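PDB 2ZKT: 2,3-bisphosphoglycerate-independent phosphoglycerate mutase, which probably catalyses the interconversion of 2-phosphoglycerate and 3-phosphoglycerate in glycolysis, as a metal-binding member of the alkaline phosphatase superfamily. Local coordinates for residues G44-Q49 / K376-R381; Y70-T75 / R392-V397; W242-A247 / I399-M404; F82-V87 / Y161-N166. One frame throughout, in Å; residues are numbered along the deposited sequence.

Contact 1. Residues G44-Q49 / K376-R381; sequences GILGQQ and KRFGER
Leu46, on strand 45-50, leans into the loop that leads to helix 380-383, and nearly all of the close packing gathers round this one side chain. Its methyl CD2 sits 3.4 Å from the backbone O of Arg377, while its branch carbon CG lies 4.2 Å from CD1 of Phe378, at the edge of the ring and near its plane. Phe378 reaches this position because its CG is anti to the backbone N (chi1 -172°), which brings the CD1 edge of the ring up to Leu46. Met37 and Leu29 also touch the ring, and Ala41 and Leu364 touch Leu46, so a branched aliphatic and an aromatic suit this buried spot between strand, loop and helix 35-43. Polar backbone atoms nearby have partners: Asp373 OD2 accepts from Leu46 N, and Asp38 OD1 from Phe378 N.

The other side is looser. Arg377 gives the contact its carbonyl; its side chain starts off away from the strand, and its NE comes close to NE of Arg377 of the second subunit, a pairing of like charges. The whole belongs to the alpha/beta fold of the alkaline phosphatase superfamily: a central-sheet strand covered by a loop, near the calcium site of Glu42, Thr372 and Asp373.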
loop_
_atom_site.group_PDB
_atom_site.type_symbol
_atom_site.label_atom_id
_atom_site.label_comp_id
_atom_site.label_asym_id
_atom_site.label_seq_id
_atom_site.Cartn_x
_atom_site.Cartn_y
_atom_site.Cartn_z
ATOM N N GLY B 44 -14.074 0.254 12.239
ATOM C CA GLY B 44 -13.713 -0.404 13.489
ATOM C C GLY B 44 -13.051 0.500 14.523
ATOM O O GLY B 44 -13.269 1.723 14.564
ATOM N N ILE B 45 -12.216 -0.114 15.358
ATOM C CA ILE B 45 -11.510 0.590 16.405
ATOM C C ILE B 45 -10.068 0.099 16.363
ATOM O O ILE B 45 -9.814 -1.075 16.067
ATOM C CB ILE B 45 -12.177 0.288 17.780
ATOM C CG1 ILE B 45 -11.622 1.211 18.866
ATOM C CG2 ILE B 45 -11.981 -1.181 18.168
ATOM C CD1 ILE B 45 -12.356 1.062 20.210
ATOM N N LEU B 46 -9.127 0.994 16.656
ATOM C CA LEU B 46 -7.703 0.662 16.642
ATOM C C LEU B 46 -7.021 0.753 18.014
ATOM O O LEU B 46 -7.502 1.424 18.936
ATOM C CB LEU B 46 -6.970 1.595 15.667
ATOM C CG LEU B 46 -6.625 1.114 14.242
ATOM C CD1 LEU B 46 -7.828 0.518 13.553
ATOM C CD2 LEU B 46 -6.071 2.305 13.450
ATOM N N GLY B 47 -5.873 0.082 18.127
ATOM C CA GLY B 47 -5.098 0.111 19.358
ATOM C C GLY B 47 -3.676 -0.398 19.121
ATOM O O GLY B 47 -3.316 -0.786 18.008
ATOM N N GLN B 48 -2.867 -0.391 20.184
ATOM C CA GLN B 48 -1.489 -0.871 20.128
ATOM C C GLN B 48 -1.403 -1.968 21.169
ATOM O O GLN B 48 -1.937 -1.825 22.280
ATOM C CB GLN B 48 -0.483 0.214 20.532
ATOM C CG GLN B 48 -0.610 1.536 19.840
ATOM C CD GLN B 48 0.509 2.492 20.244
ATOM O OE1 GLN B 48 1.622 2.415 19.711
ATOM N NE2 GLN B 48 0.226 3.389 21.196
ATOM N N GLN B 49 -0.736 -3.066 20.837
ATOM C CA GLN B 49 -0.617 -4.136 21.824
ATOM C C GLN B 49 0.824 -4.536 22.034
ATOM O O GLN B 49 1.611 -4.596 21.079
ATOM C CB GLN B 49 -1.437 -5.372 21.410
ATOM C CG GLN B 49 -0.965 -6.064 20.140
ATOM C CD GLN B 49 0.011 -7.212 20.401
ATOM O OE1 GLN B 49 0.484 -7.419 21.524
ATOM N NE2 GLN B 49 0.318 -7.957 19.349
ATOM N N LYS B 376 -8.996 6.407 10.468
ATOM C CA LYS B 376 -9.371 6.196 9.066
ATOM C C LYS B 376 -8.581 5.114 8.329
ATOM O O LYS B 376 -9.134 4.438 7.459
ATOM C CB LYS B 376 -9.249 7.520 8.291
ATOM C CG LYS B 376 -10.162 8.636 8.793
ATOM C CD LYS B 376 -11.635 8.245 8.671
ATOM C CE LYS B 376 -12.559 9.376 9.130
ATOM N NZ LYS B 376 -14.016 9.009 9.022
ATOM N N ARG B 377 -7.294 4.956 8.650
ATOM C CA ARG B 377 -6.459 3.940 8.003
ATOM C C ARG B 377 -5.778 3.035 9.022
ATOM O O ARG B 377 -5.784 3.319 10.225
ATOM C CB ARG B 377 -5.385 4.592 7.125
ATOM C CG ARG B 377 -5.908 5.179 5.825
ATOM C CD ARG B 377 -4.769 5.793 5.021
ATOM N NE ARG B 377 -4.011 6.750 5.826
ATOM C CZ ARG B 377 -4.513 7.888 6.308
ATOM N NH1 ARG B 377 -5.782 8.219 6.063
ATOM N NH2 ARG B 377 -3.749 8.690 7.052
ATOM N N PHE B 378 -5.182 1.942 8.544
ATOM C CA PHE B 378 -4.506 1.013 9.446
ATOM C C PHE B 378 -2.998 1.232 9.403
ATOM O O PHE B 378 -2.347 0.943 8.404
ATOM C CB PHE B 378 -4.846 -0.445 9.085
ATOM C CG PHE B 378 -4.344 -1.458 10.097
ATOM C CD1 PHE B 378 -4.572 -1.269 11.471
ATOM C CD2 PHE B 378 -3.640 -2.593 9.685
ATOM C CE1 PHE B 378 -4.109 -2.190 12.418
ATOM C CE2 PHE B 378 -3.168 -3.530 10.627
ATOM C CZ PHE B 378 -3.403 -3.325 12.002
ATOM N N GLY B 379 -2.448 1.754 10.497
ATOM C CA GLY B 379 -1.016 2.005 10.564
ATOM C C GLY B 379 -0.578 2.268 11.996
ATOM O O GLY B 379 -1.410 2.574 12.860
ATOM N N GLU B 380 0.724 2.166 12.254
ATOM C CA GLU B 380 1.235 2.380 13.602
ATOM C C GLU B 380 0.886 3.757 14.180
ATOM O O GLU B 380 0.467 3.845 15.338
ATOM C CB GLU B 380 2.756 2.154 13.653
ATOM C CG GLU B 380 3.153 0.689 13.454
ATOM C CD GLU B 380 3.455 0.346 11.994
ATOM O OE1 GLU B 380 2.780 0.892 11.088
ATOM O OE2 GLU B 380 4.375 -0.476 11.755
ATOM N N ARG B 381 1.045 4.830 13.396
ATOM C CA ARG B 381 0.724 6.152 13.924
ATOM C C ARG B 381 -0.773 6.327 14.168
ATOM O O ARG B 381 -1.183 7.029 15.096
ATOM C CB ARG B 381 1.266 7.271 13.002
ATOM C CG ARG B 381 2.607 7.870 13.512
ATOM C CD ARG B 381 3.700 6.796 13.634
ATOM N NE ARG B 381 4.214 6.374 12.328
ATOM C CZ ARG B 381 5.139 7.042 11.631
ATOM N NH1 ARG B 381 5.664 8.163 12.113
ATOM N NH2 ARG B 381 5.528 6.606 10.443
#

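Contact 2. Residues Y70-T75 / R392-V397; sequences YDPYET and RGHDIV
His394 packs against Tyr70, Asp71 and Pro72 where residues 392-397, leading into helix 396-403, meet the N-terminal end of the short helix 72-75, whose N-cap is Asp71. Followed outward from the backbone, the histidine first places CB 3.3 Å from Tyr70 O. With chi1 at 52°, CG lies between the backbone N and the carbonyl carbon, which folds the ring over its own backbone, with Arg392 CB over one face; CG is 3.8 Å from that same oxygen. CD2 comes next, 4.2 Å from Pro72 CD, and the two side chains cross at about a right angle. At the tip, NE2 is 4.4 Å from Asp71 OD2, beyond hydrogen-bonding distance. Ser66 of helix 60-67 also touches the histidine.

Proline suits the first turn of a helix, since its missing N-H is not needed there. Tyr70 directs its first side-chain bond away from His394, and its OH hydrogen-bonds to Met236 O. Asp71 caps the helix through a weak bond from Glu74 N to OD1, while its backbone O gathers Glu74 N, Thr75 N and the Thr75 hydroxyl. That hydroxyl, OG1, donates to Asp71 O over 2.8 Å from well above the carbonyl plane.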
loop_
_atom_site.group_PDB
_atom_site.type_symbol
_atom_site.label_atom_id
_atom_site.label_comp_id
_atom_site.label_asym_id
_atom_site.label_seq_id
_atom_site.Cartn_x
_atom_site.Cartn_y
_atom_site.Cartn_z
ATOM N N TYR B 70 -3.083 -16.089 26.889
ATOM C CA TYR B 70 -2.350 -16.552 28.066
ATOM C C TYR B 70 -1.239 -15.590 28.470
ATOM O O TYR B 70 -0.798 -14.752 27.675
ATOM C CB TYR B 70 -1.733 -17.936 27.786
ATOM C CG TYR B 70 -2.759 -19.003 27.446
ATOM C CD1 TYR B 70 -3.509 -19.636 28.457
ATOM C CD2 TYR B 70 -3.023 -19.339 26.119
ATOM C CE1 TYR B 70 -4.493 -20.572 28.146
ATOM C CE2 TYR B 70 -4.011 -20.272 25.793
ATOM C CZ TYR B 70 -4.742 -20.885 26.807
ATOM O OH TYR B 70 -5.709 -21.814 26.476
ATOM N N ASP B 71 -0.795 -15.722 29.719
ATOM C CA ASP B 71 0.302 -14.908 30.236
ATOM C C ASP B 71 1.578 -15.704 29.923
ATOM O O ASP B 71 1.827 -16.761 30.514
ATOM C CB ASP B 71 0.155 -14.706 31.756
ATOM C CG ASP B 71 1.314 -13.925 32.362
ATOM O OD1 ASP B 71 2.433 -14.485 32.461
ATOM O OD2 ASP B 71 1.108 -12.746 32.735
ATOM N N PRO B 72 2.394 -15.203 28.981
ATOM C CA PRO B 72 3.639 -15.892 28.599
ATOM C C PRO B 72 4.603 -16.151 29.759
ATOM O O PRO B 72 5.193 -17.228 29.847
ATOM C CB PRO B 72 4.231 -14.976 27.518
ATOM C CG PRO B 72 3.704 -13.606 27.904
ATOM C CD PRO B 72 2.279 -13.889 28.307
ATOM N N TYR B 73 4.752 -15.176 30.656
ATOM C CA TYR B 73 5.657 -15.340 31.792
ATOM C C TYR B 73 5.288 -16.497 32.727
ATOM O O TYR B 73 6.164 -17.042 33.416
ATOM C CB TYR B 73 5.748 -14.041 32.606
ATOM C CG TYR B 73 6.679 -12.998 32.007
ATOM C CD1 TYR B 73 7.947 -13.356 31.529
ATOM C CD2 TYR B 73 6.314 -11.649 31.956
ATOM C CE1 TYR B 73 8.827 -12.398 31.022
ATOM C CE2 TYR B 73 7.188 -10.683 31.453
ATOM C CZ TYR B 73 8.443 -11.063 30.991
ATOM O OH TYR B 73 9.320 -10.104 30.511
ATOM N N GLU B 74 4.009 -16.884 32.752
ATOM C CA GLU B 74 3.575 -17.979 33.632
ATOM C C GLU B 74 3.332 -19.308 32.920
ATOM O O GLU B 74 3.480 -20.381 33.520
ATOM C CB GLU B 74 2.292 -17.591 34.368
ATOM C CG GLU B 74 2.374 -16.285 35.127
ATOM C CD GLU B 74 1.223 -16.124 36.100
ATOM O OE1 GLU B 74 1.226 -16.838 37.133
ATOM O OE2 GLU B 74 0.318 -15.298 35.828
ATOM N N THR B 75 2.950 -19.243 31.644
ATOM C CA THR B 75 2.661 -20.462 30.885
ATOM C C THR B 75 3.854 -21.051 30.121
ATOM O O THR B 75 3.977 -22.273 30.001
ATOM C CB THR B 75 1.524 -20.208 29.872
ATOM O OG1 THR B 75 1.879 -19.105 29.022
ATOM C CG2 THR B 75 0.222 -19.871 30.599
ATOM N N ARG B 392 -2.374 -5.225 26.336
ATOM C CA ARG B 392 -1.459 -6.371 26.257
ATOM C C ARG B 392 -2.010 -7.351 25.216
ATOM O O ARG B 392 -3.221 -7.381 24.936
ATOM C CB ARG B 392 -1.338 -7.111 27.613
ATOM C CG ARG B 392 -0.575 -6.361 28.711
ATOM C CD ARG B 392 0.887 -6.107 28.338
ATOM N NE ARG B 392 1.460 -5.033 29.157
ATOM C CZ ARG B 392 1.979 -5.201 30.373
ATOM N NH1 ARG B 392 2.019 -6.415 30.922
ATOM N NH2 ARG B 392 2.434 -4.150 31.051
ATOM N N GLY B 393 -1.109 -8.161 24.661
ATOM C CA GLY B 393 -1.509 -9.136 23.663
ATOM C C GLY B 393 -2.541 -10.110 24.201
ATOM O O GLY B 393 -3.427 -10.530 23.457
ATOM N N HIS B 394 -2.446 -10.464 25.486
ATOM C CA HIS B 394 -3.409 -11.413 26.067
ATOM C C HIS B 394 -4.757 -10.763 26.443
ATOM O O HIS B 394 -5.630 -11.385 27.042
ATOM C CB HIS B 394 -2.781 -12.181 27.264
ATOM C CG HIS B 394 -2.161 -11.264 28.310
ATOM N ND1 HIS B 394 -2.888 -10.439 29.107
ATOM C CD2 HIS B 394 -0.805 -11.110 28.631
ATOM C CE1 HIS B 394 -1.990 -9.806 29.891
ATOM N NE2 HIS B 394 -0.735 -10.188 29.628
ATOM N N ASP B 395 -4.911 -9.467 26.104
ATOM C CA ASP B 395 -6.203 -8.793 26.261
ATOM C C ASP B 395 -7.111 -8.982 25.036
ATOM O O ASP B 395 -8.315 -8.760 25.081
ATOM C CB ASP B 395 -5.939 -7.301 26.487
ATOM C CG ASP B 395 -5.363 -7.097 27.885
ATOM O OD1 ASP B 395 -5.911 -7.684 28.822
ATOM O OD2 ASP B 395 -4.383 -6.367 28.021
ATOM N N ILE B 396 -6.461 -9.346 23.906
ATOM C CA ILE B 396 -7.159 -9.346 22.615
ATOM C C ILE B 396 -8.284 -10.390 22.544
ATOM O O ILE B 396 -9.402 -10.121 22.113
ATOM C CB ILE B 396 -6.121 -9.629 21.520
ATOM C CG1 ILE B 396 -5.130 -8.469 21.408
ATOM C CG2 ILE B 396 -6.824 -9.770 20.149
ATOM C CD1 ILE B 396 -4.074 -8.716 20.324
ATOM N N VAL B 397 -8.027 -11.633 22.956
ATOM C CA VAL B 397 -9.055 -12.659 22.892
ATOM C C VAL B 397 -10.234 -12.313 23.812
ATOM O O VAL B 397 -11.398 -12.388 23.393
ATOM C CB VAL B 397 -8.458 -14.059 23.233
ATOM C CG1 VAL B 397 -9.578 -15.078 23.491
ATOM C CG2 VAL B 397 -7.572 -14.529 22.059
#

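Contact 3. Residues W242-A247 / I399-M404; sequences WKVKAA and IMMDLM
A Met-aromatic contact joins the C-terminal end of helix 238-242 to helix 396-403, which packs on the central sheet of the alkaline phosphatase-like fold. Trp242 presents one face of its indole, and Met401 lies across it. The closest part is the methylene CG, 3.4 Å from Trp242 CE3; it stands 3.6 Å from the centroid of the six-membered ring and 24° off the ring normal, a CH-pi contact over the face. CB follows the same rim, 3.7 Å from Trp242 CZ3. The chain of Met401 then bends at chi2 (-65°), carrying SD obliquely past the five-membered ring, 4.6 Å from its centroid, and bringing CE to 4.0 Å from Trp242 CB.

A long, flexible and polarisable methionine suits this place because it can follow a flat surface and still reach beyond it. Phe296, on strand 296-301, touches Met401 as well, so Met401 touches both the indole and a strand of the sheet. Phe238 meets the indole, and Val397 and Pro398 touch it from the helix that bears the methionine.

The chain turns from helix to strand through a Schellman motif, in which Lys243, with positive phi, is the C-prime residue. Val244 then follows with its side chain directed toward the helix of Met401. Its methyl CG2 ends the contact at 4.4 Å from Met401 CE.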
loop_
_atom_site.group_PDB
_atom_site.type_symbol
_atom_site.label_atom_id
_atom_site.label_comp_id
_atom_site.label_asym_id
_atom_site.label_seq_id
_atom_site.Cartn_x
_atom_site.Cartn_y
_atom_site.Cartn_z
ATOM N N TRP B 242 -13.173 -20.925 26.776
ATOM C CA TRP B 242 -14.214 -20.081 26.193
ATOM C C TRP B 242 -15.432 -20.851 25.669
ATOM O O TRP B 242 -16.385 -20.245 25.169
ATOM C CB TRP B 242 -13.610 -19.229 25.060
ATOM C CG TRP B 242 -12.431 -18.388 25.508
ATOM C CD1 TRP B 242 -11.098 -18.657 25.311
ATOM C CD2 TRP B 242 -12.486 -17.159 26.259
ATOM N NE1 TRP B 242 -10.323 -17.675 25.891
ATOM C CE2 TRP B 242 -11.146 -16.743 26.479
ATOM C CE3 TRP B 242 -13.536 -16.371 26.765
ATOM C CZ2 TRP B 242 -10.826 -15.566 27.189
ATOM C CZ3 TRP B 242 -13.222 -15.199 27.470
ATOM C CH2 TRP B 242 -11.875 -14.810 27.672
ATOM N N LYS B 243 -15.396 -22.183 25.778
ATOM C CA LYS B 243 -16.513 -23.033 25.328
ATOM C C LYS B 243 -16.839 -22.797 23.852
ATOM O O LYS B 243 -17.967 -22.433 23.492
ATOM C CB LYS B 243 -17.758 -22.762 26.179
ATOM C CG LYS B 243 -17.503 -22.887 27.681
ATOM C CD LYS B 243 -18.728 -22.480 28.484
ATOM C CE LYS B 243 -18.459 -22.562 29.981
ATOM N NZ LYS B 243 -19.640 -22.123 30.778
ATOM N N VAL B 244 -15.841 -23.022 23.002
ATOM C CA VAL B 244 -15.997 -22.827 21.570
ATOM C C VAL B 244 -15.220 -23.891 20.791
ATOM O O VAL B 244 -14.364 -24.605 21.354
ATOM C CB VAL B 244 -15.428 -21.439 21.133
ATOM C CG1 VAL B 244 -16.172 -20.303 21.839
ATOM C CG2 VAL B 244 -13.925 -21.379 21.438
ATOM N N LYS B 245 -15.542 -24.004 19.498
ATOM C CA LYS B 245 -14.821 -24.913 18.611
ATOM C C LYS B 245 -13.851 -23.935 17.959
ATOM O O LYS B 245 -14.279 -22.882 17.457
ATOM C CB LYS B 245 -15.744 -25.530 17.545
ATOM C CG LYS B 245 -16.768 -26.511 18.104
ATOM C CD LYS B 245 -17.710 -27.014 17.013
ATOM C CE LYS B 245 -18.746 -27.978 17.587
ATOM N NZ LYS B 245 -19.706 -28.468 16.544
ATOM N N ALA B 246 -12.558 -24.257 17.991
ATOM C CA ALA B 246 -11.548 -23.373 17.429
ATOM C C ALA B 246 -10.643 -24.048 16.397
ATOM O O ALA B 246 -10.061 -25.106 16.663
ATOM C CB ALA B 246 -10.702 -22.785 18.568
ATOM N N ALA B 247 -10.514 -23.415 15.226
ATOM C CA ALA B 247 -9.670 -23.929 14.143
ATOM C C ALA B 247 -8.665 -22.866 13.693
ATOM O O ALA B 247 -8.893 -21.669 13.866
ATOM C CB ALA B 247 -10.534 -24.348 12.955
ATOM N N ILE B 399 -11.333 -9.451 24.799
ATOM C CA ILE B 399 -12.121 -8.375 24.198
ATOM C C ILE B 399 -12.907 -8.915 22.984
ATOM O O ILE B 399 -14.041 -8.492 22.729
ATOM C CB ILE B 399 -11.202 -7.191 23.770
ATOM C CG1 ILE B 399 -10.722 -6.443 25.020
ATOM C CG2 ILE B 399 -11.932 -6.249 22.819
ATOM C CD1 ILE B 399 -9.640 -5.396 24.720
ATOM N N MET B 400 -12.303 -9.842 22.235
ATOM C CA MET B 400 -12.995 -10.415 21.077
ATOM C C MET B 400 -14.148 -11.262 21.577
ATOM O O MET B 400 -15.259 -11.183 21.051
ATOM C CB MET B 400 -12.072 -11.308 20.245
ATOM C CG MET B 400 -11.158 -10.570 19.323
ATOM S SD MET B 400 -10.084 -11.700 18.449
ATOM C CE MET B 400 -11.107 -12.107 17.018
ATOM N N MET B 401 -13.875 -12.073 22.600
ATOM C CA MET B 401 -14.894 -12.953 23.162
ATOM C C MET B 401 -16.061 -12.155 23.720
ATOM O O MET B 401 -17.212 -12.583 23.618
ATOM C CB MET B 401 -14.287 -13.861 24.245
ATOM C CG MET B 401 -13.423 -15.007 23.684
ATOM S SD MET B 401 -14.377 -16.198 22.692
ATOM C CE MET B 401 -13.067 -17.047 21.769
ATOM N N ASP B 402 -15.767 -10.983 24.283
ATOM C CA ASP B 402 -16.826 -10.141 24.837
ATOM C C ASP B 402 -17.685 -9.545 23.714
ATOM O O ASP B 402 -18.905 -9.463 23.808
ATOM C CB ASP B 402 -16.200 -9.031 25.701
ATOM C CG ASP B 402 -17.291 -8.220 26.411
ATOM O OD1 ASP B 402 -18.095 -8.822 27.125
ATOM O OD2 ASP B 402 -17.309 -6.999 26.277
ATOM N N LEU B 403 -17.005 -9.094 22.628
ATOM C CA LEU B 403 -17.759 -8.569 21.494
ATOM C C LEU B 403 -18.608 -9.673 20.846
ATOM O O LEU B 403 -19.635 -9.435 20.218
ATOM C CB LEU B 403 -16.777 -8.032 20.449
ATOM C CG LEU B 403 -16.120 -6.699 20.853
ATOM C CD1 LEU B 403 -14.861 -6.416 20.032
ATOM C CD2 LEU B 403 -17.038 -5.485 20.649
ATOM N N MET B 404 -18.095 -10.925 20.987
ATOM C CA MET B 404 -18.805 -12.094 20.455
ATOM C C MET B 404 -19.900 -12.580 21.423
ATOM O O MET B 404 -20.583 -13.564 21.174
ATOM C CB MET B 404 -17.785 -13.232 20.256
ATOM C CG MET B 404 -16.862 -13.066 19.035
ATOM S SD MET B 404 -15.277 -13.917 19.232
ATOM C CE MET B 404 -15.805 -15.615 18.932
#

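Contact 4. Residues F82-V87 / Y161-N166; sequences FEALGV and YKVGDN
Val163, on a strand of the four-stranded antiparallel sheet, packs against the C-terminal end of helix 80-86 and the residue after it in a helix-on-sheet contact. Apolar touches do nearly all the work. Both methyls of the valine are used, and they part company: CG1, anti to the backbone N (chi1 180°), lies 3.8 Å from Ala84 CB and equally near Ala84 CA, whereas CG2 meets Glu83 and Val87. CG2 is 4.0 Å from Val87 CG1, the two valines sliding past each other in opposite directions. Small, compact residues suit the site: alanine lets the strand come close, with the CA atoms of Ala84 and Val163 only 6.1 Å apart, and a beta-branched valine fits an extended strand while spreading its two methyls over neighbouring helix residues.

The one polar side chain that touches Val163 is Glu83, itself buried. Glu83 turns its aliphatic part to the strand, and a bend at chi2 (77°) carries the carboxylate off, where OE1 forms a salt bridge with Arg79 NE. Leu254 of helix 253-261 and Met157 also touch this side chain.

Backbone bonds hold the helix and the strand within their own elements. Strand 161-166 pairs with strands 96-103 and 152-155, Val163 bonding with Lys155, and Val87 N closes the helix turn on Glu83 O. Beside that turn, the methylene CG of Glu83 stands 4.0 Å from Val163 CG2.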
loop_
_atom_site.group_PDB
_atom_site.type_symbol
_atom_site.label_atom_id
_atom_site.label_comp_id
_atom_site.label_asym_id
_atom_site.label_seq_id
_atom_site.Cartn_x
_atom_site.Cartn_y
_atom_site.Cartn_z
ATOM N N PHE B 82 6.613 -27.159 21.327
ATOM C CA PHE B 82 5.762 -26.560 20.291
ATOM C C PHE B 82 6.257 -26.990 18.900
ATOM O O PHE B 82 5.458 -27.305 18.009
ATOM C CB PHE B 82 5.790 -25.019 20.378
ATOM C CG PHE B 82 5.255 -24.457 21.676
ATOM C CD1 PHE B 82 3.952 -24.738 22.092
ATOM C CD2 PHE B 82 6.050 -23.621 22.468
ATOM C CE1 PHE B 82 3.445 -24.196 23.273
ATOM C CE2 PHE B 82 5.552 -23.072 23.652
ATOM C CZ PHE B 82 4.245 -23.361 24.055
ATOM N N GLU B 83 7.578 -26.977 18.720
ATOM C CA GLU B 83 8.184 -27.374 17.448
ATOM C C GLU B 83 7.821 -28.847 17.159
ATOM O O GLU B 83 7.459 -29.196 16.035
ATOM C CB GLU B 83 9.715 -27.216 17.524
ATOM C CG GLU B 83 10.404 -26.864 16.195
ATOM C CD GLU B 83 10.232 -25.390 15.797
ATOM O OE1 GLU B 83 10.542 -24.503 16.630
ATOM O OE2 GLU B 83 9.796 -25.124 14.649
ATOM N N ALA B 84 7.911 -29.705 18.182
ATOM C CA ALA B 84 7.587 -31.119 18.002
ATOM C C ALA B 84 6.118 -31.317 17.602
ATOM O O ALA B 84 5.797 -32.106 16.714
ATOM C CB ALA B 84 7.886 -31.879 19.302
ATOM N N LEU B 85 5.209 -30.607 18.324
ATOM C CA LEU B 85 3.784 -30.719 17.987
ATOM C C LEU B 85 3.528 -30.165 16.579
ATOM O O LEU B 85 2.542 -30.466 15.914
ATOM C CB LEU B 85 2.946 -29.869 18.951
ATOM C CG LEU B 85 2.905 -30.329 20.427
ATOM C CD1 LEU B 85 1.885 -29.519 21.217
ATOM C CD2 LEU B 85 2.510 -31.802 20.625
ATOM N N GLY B 86 4.442 -29.252 16.167
ATOM C CA GLY B 86 4.370 -28.584 14.869
ATOM C C GLY B 86 4.584 -29.566 13.708
ATOM O O GLY B 86 3.919 -29.513 12.679
ATOM N N VAL B 87 5.587 -30.450 13.882
ATOM C CA VAL B 87 5.877 -31.409 12.823
ATOM C C VAL B 87 4.869 -32.569 12.792
ATOM O O VAL B 87 4.990 -33.520 12.030
ATOM C CB VAL B 87 7.303 -31.933 13.004
ATOM C CG1 VAL B 87 8.297 -30.777 12.863
ATOM C CG2 VAL B 87 7.465 -32.567 14.376
ATOM N N TYR B 161 17.455 -27.911 9.849
ATOM C CA TYR B 161 16.836 -28.057 11.165
ATOM C C TYR B 161 16.349 -29.491 11.424
ATOM O O TYR B 161 16.488 -30.371 10.570
ATOM C CB TYR B 161 15.665 -27.072 11.289
ATOM C CG TYR B 161 16.033 -25.625 10.991
ATOM C CD1 TYR B 161 16.911 -24.921 11.820
ATOM C CD2 TYR B 161 15.495 -24.958 9.880
ATOM C CE1 TYR B 161 17.248 -23.585 11.553
ATOM C CE2 TYR B 161 15.825 -23.625 9.602
ATOM C CZ TYR B 161 16.700 -22.945 10.443
ATOM O OH TYR B 161 17.026 -21.626 10.187
ATOM N N LYS B 162 15.773 -29.710 12.608
ATOM C CA LYS B 162 15.268 -31.025 13.022
ATOM C C LYS B 162 14.670 -30.912 14.442
ATOM O O LYS B 162 14.826 -29.876 15.103
ATOM C CB LYS B 162 16.418 -32.043 13.023
ATOM C CG LYS B 162 16.019 -33.451 13.446
ATOM C CD LYS B 162 17.223 -34.402 13.489
ATOM C CE LYS B 162 18.202 -34.042 14.605
ATOM N NZ LYS B 162 19.312 -35.031 14.699
ATOM N N VAL B 163 13.998 -31.976 14.904
ATOM C CA VAL B 163 13.388 -32.007 16.245
ATOM C C VAL B 163 13.757 -33.265 17.057
ATOM O O VAL B 163 13.621 -34.395 16.571
ATOM C CB VAL B 163 11.843 -31.938 16.166
ATOM C CG1 VAL B 163 11.261 -31.976 17.570
ATOM C CG2 VAL B 163 11.407 -30.665 15.449
ATOM N N GLY B 164 14.212 -33.056 18.298
ATOM C CA GLY B 164 14.592 -34.155 19.190
ATOM C C GLY B 164 13.630 -34.255 20.375
ATOM O O GLY B 164 13.399 -33.276 21.091
ATOM N N ASP B 165 13.080 -35.446 20.594
ATOM C CA ASP B 165 12.152 -35.642 21.705
ATOM C C ASP B 165 12.588 -36.757 22.670
ATOM O O ASP B 165 12.632 -37.929 22.293
ATOM C CB ASP B 165 10.752 -35.957 21.167
ATOM C CG ASP B 165 9.735 -36.116 22.275
ATOM O OD1 ASP B 165 9.480 -35.118 22.991
ATOM O OD2 ASP B 165 9.200 -37.236 22.442
ATOM N N ASN B 166 12.928 -36.378 23.903
ATOM C CA ASN B 166 13.282 -37.262 25.014
ATOM C C ASN B 166 12.051 -37.641 25.856
ATOM O O ASN B 166 11.334 -36.803 26.385
ATOM C CB ASN B 166 14.314 -36.547 25.890
ATOM C CG ASN B 166 15.664 -36.610 25.220
ATOM O OD1 ASN B 166 15.858 -37.289 24.211
ATOM N ND2 ASN B 166 16.625 -35.872 25.805
#

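In the fold
Contacts 1 and 3 both reach the mixed central sheet and are mostly buried: the first covers a strand with a loop near the calcium site, the second sets a methionine against an indole. Contact 2, partly buried, shares helix 396-403 with contact 3, and Val397 touches Trp242 between them; it also meets contact 1, where Gln49 packs on Gly393 and Ile396. Its histidine touches a backbone oxygen and a proline by van der Waals contact, beside a capped helix. Contact 4, also buried, lies on the opposite side of the chain's centre from contact 1, about 36 Å away between centres, and joins helix 80-86 to the separate antiparallel sheet through small aliphatic groups.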